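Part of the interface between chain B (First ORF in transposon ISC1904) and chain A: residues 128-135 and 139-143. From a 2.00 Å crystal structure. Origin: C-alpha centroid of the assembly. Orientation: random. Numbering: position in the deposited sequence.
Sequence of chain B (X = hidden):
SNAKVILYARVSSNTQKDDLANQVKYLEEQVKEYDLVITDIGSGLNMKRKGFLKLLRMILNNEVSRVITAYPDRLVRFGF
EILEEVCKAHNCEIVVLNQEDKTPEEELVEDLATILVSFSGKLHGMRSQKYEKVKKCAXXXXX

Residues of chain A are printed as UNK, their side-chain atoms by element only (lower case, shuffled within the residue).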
# COMPACT_ATOMS: atom_id res chain seq x y z
N SER B 128 -20.65 -10.77 -7.18
CA SER B 128 -21.07 -10.62 -5.79
C SER B 128 -22.30 -9.69 -5.69
O SER B 128 -22.37 -8.72 -6.43
CB SER B 128 -19.87 -10.07 -5.01
OG SER B 128 -20.25 -9.28 -3.89
N GLN B 129 -23.24 -9.99 -4.77
CA GLN B 129 -24.39 -9.10 -4.49
C GLN B 129 -23.95 -7.65 -4.34
O GLN B 129 -24.72 -6.74 -4.58
CB GLN B 129 -25.10 -9.50 -3.18
CG GLN B 129 -26.00 -8.38 -2.57
CD GLN B 129 -25.94 -8.26 -1.03
OE1 GLN B 129 -25.59 -7.20 -0.47
NE2 GLN B 129 -26.31 -9.34 -0.35
N LYS B 130 -22.68 -7.48 -3.97
CA LYS B 130 -22.08 -6.24 -3.53
C LYS B 130 -21.55 -5.33 -4.65
O LYS B 130 -21.25 -4.16 -4.42
CB LYS B 130 -20.95 -6.60 -2.55
CG LYS B 130 -21.43 -7.21 -1.22
CD LYS B 130 -22.20 -6.14 -0.41
CE LYS B 130 -22.19 -6.40 1.09
NZ LYS B 130 -23.07 -7.52 1.46
N TYR B 131 -21.45 -5.86 -5.87
CA TYR B 131 -20.95 -5.11 -7.00
C TYR B 131 -21.69 -3.78 -7.18
O TYR B 131 -21.08 -2.71 -7.22
CB TYR B 131 -21.03 -5.96 -8.27
CG TYR B 131 -20.76 -5.18 -9.54
CD1 TYR B 131 -19.51 -4.64 -9.80
CD2 TYR B 131 -21.78 -4.97 -10.48
CE1 TYR B 131 -19.26 -3.90 -10.98
CE2 TYR B 131 -21.54 -4.25 -11.65
CZ TYR B 131 -20.29 -3.72 -11.90
OH TYR B 131 -20.05 -3.00 -13.06
N GLU B 132 -23.02 -3.84 -7.24
CA GLU B 132 -23.84 -2.66 -7.47
C GLU B 132 -23.70 -1.59 -6.38
O GLU B 132 -23.61 -0.40 -6.69
CB GLU B 132 -25.30 -3.07 -7.62
CG GLU B 132 -25.59 -3.92 -8.86
CD GLU B 132 -25.52 -3.16 -10.18
OE1 GLU B 132 -25.46 -1.91 -10.18
OE2 GLU B 132 -25.53 -3.82 -11.25
N LYS B 133 -23.64 -2.01 -5.12
CA LYS B 133 -23.47 -1.03 -4.03
C LYS B 133 -22.16 -0.26 -4.20
O LYS B 133 -22.11 0.96 -4.03
CB LYS B 133 -23.49 -1.70 -2.67
CG LYS B 133 -24.83 -2.33 -2.32
CD LYS B 133 -24.63 -3.30 -1.14
CE LYS B 133 -25.94 -3.68 -0.47
NZ LYS B 133 -25.74 -4.35 0.86
N VAL B 134 -21.10 -0.99 -4.52
CA VAL B 134 -19.79 -0.38 -4.67
C VAL B 134 -19.76 0.53 -5.90
O VAL B 134 -19.19 1.63 -5.87
CB VAL B 134 -18.66 -1.44 -4.71
CG1 VAL B 134 -17.34 -0.79 -5.01
CG2 VAL B 134 -18.59 -2.14 -3.37
N LYS B 135 -20.40 0.07 -6.97
CA LYS B 135 -20.52 0.84 -8.19
C LYS B 135 -21.28 2.15 -7.88
O LYS B 135 -20.87 3.22 -8.31
CB LYS B 135 -21.26 0.01 -9.25
CG LYS B 135 -20.86 0.31 -10.65
CD LYS B 135 -21.80 -0.41 -11.64
CE LYS B 135 -21.86 0.36 -12.96
NZ LYS B 135 -23.22 0.31 -13.55
N UNK A 139 -22.12 1.60 5.56
CA UNK A 139 -23.36 0.97 6.01
C UNK A 139 -23.95 -0.04 4.99
O UNK A 139 -24.29 -1.19 5.34
o UNK A 139 -24.98 0.96 8.94
o UNK A 139 -26.94 0.18 8.30
c UNK A 139 -25.78 1.57 6.72
c UNK A 139 -25.90 0.86 8.09
c UNK A 139 -24.38 2.06 6.40
N UNK A 140 -24.05 0.38 3.72
CA UNK A 140 -24.56 -0.50 2.67
C UNK A 140 -23.75 -1.80 2.62
O UNK A 140 -24.32 -2.88 2.47
c UNK A 140 -25.67 1.23 1.06
o UNK A 140 -27.36 -0.23 0.24
c UNK A 140 -24.56 0.20 1.29
o UNK A 140 -27.81 0.95 2.02
c UNK A 140 -27.04 0.61 1.10
N UNK A 141 -22.42 -1.70 2.79
CA UNK A 141 -21.54 -2.87 2.73
C UNK A 141 -21.65 -3.77 3.94
O UNK A 141 -21.34 -4.96 3.84
c UNK A 141 -18.15 -1.77 1.14
c UNK A 141 -20.07 -2.50 2.52
c UNK A 141 -19.67 -1.96 1.16
c UNK A 141 -20.11 -2.89 0.03
N UNK A 142 -22.03 -3.21 5.09
CA UNK A 142 -22.32 -4.00 6.27
C UNK A 142 -23.70 -4.71 6.24
O UNK A 142 -24.00 -5.50 7.12
n UNK A 142 -19.74 -1.78 11.52
c UNK A 142 -20.96 -2.59 9.53
c UNK A 142 -19.60 -2.30 10.12
c UNK A 142 -22.25 -3.12 7.52
c UNK A 142 -20.85 -2.97 8.06
N UNK A 143 -24.51 -4.40 5.24
CA UNK A 143 -25.82 -5.01 5.07
C UNK A 143 -25.79 -6.20 4.13
O UNK A 143 -25.13 -6.15 3.09
OXT UNK A 143 -26.44 -7.22 4.41
c UNK A 143 -27.46 -3.20 5.64
c UNK A 143 -26.81 -3.98 4.54
n UNK A 143 -26.71 -2.30 6.27
o UNK A 143 -28.63 -3.43 5.96
O HOH W 1 -26.95 -8.38 2.37

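Position 139 carries five side-chain atoms, three carbons in an unbranched run with two oxygens on the third: a carboxylate on a two-methylene arm. Its side chain touches nothing on the chain B stretch, so its identity rests on the atoms alone. A carboxylate at that reach is glutamate, E139(A).

Position 140 has the same makeup, three carbons with two oxygens on the last, but here CA-to-CB points toward chain B. Its backbone O receives a hydrogen bond from NZ of K133(B) at 2.6 Å, a contact any residue could offer. The acid adds something softer: one of its oxygens lies 3.8 Å from CE of K133(B). Glutamate again, E140(A). Its OE1 stands 4.5 Å from NZ of K133(B), near enough for the opposite charges to feel each other, yet beyond a salt bridge, while OE2 is bonded elsewhere in the structure.

At 141 there are four carbons and no polar atom, forked at the second. CA-to-CB runs sideways, but the end of the chain comes nearer to chain B, where one terminal methyl sits 3.8 Å from CG2 of V134(B) and 3.9 Å from CD of K130(B). A fork one carbon beyond CB makes this leucine, L141(A), and the methyl is CD2. Its chi1 is m and its chi2 t.

Position 142 shows four carbons in a row ending in nitrogen. CA-to-CB points away from chain B, and the side chain makes no contact with that stretch, leaving its amine off this contact. This is lysine, K142(A).

Position 143 has two side-chain carbons, the second bearing one oxygen and one nitrogen, and the backbone ends in O and OXT. The polar contact with chain B comes through this terminal carboxylate, whose O accepts from NZ of K130(B) at 3.0 Å, while CB of position 143 lies 3.9 Å from NZ of K133(B). A carboxamide directly on CB means asparagine, N143(A). Its carboxamide serves its own chain: ND2 of N143(A) donates to E139(A) O at 2.8 Å and weakly to E139(A) OE2 at 3.2 Å.

The rule to read here is that two lysines, three residues apart, grip the end of a helix largely through backbone oxygens. K133(B), extended with chi2 to chi4 all t, reaches E140(A) O, and K130(B), bent by m rotamers at chi1 and chi2, reaches N143(A) O. The NZ of K133(B) also lies 2.9 Å from N143(A) O, but the angle is too poor for a hydrogen bond. Q129(B) joins the two amines from its own side, its OE1 accepting from K133(B) NZ at 3.1 Å and from K130(B) NZ at 3.2 Å. Water 1 extends the network, donating to OXT of N143(A) at 2.4 Å and accepting from NE2 of Q129(B) at 3.0 Å. Beside this polar cluster, L141(A) packs on V134(B) and the aliphatic part of K130(B), so one lysine supplies both a charged end and a greasy stem.

Chain A 139-143: EELKN
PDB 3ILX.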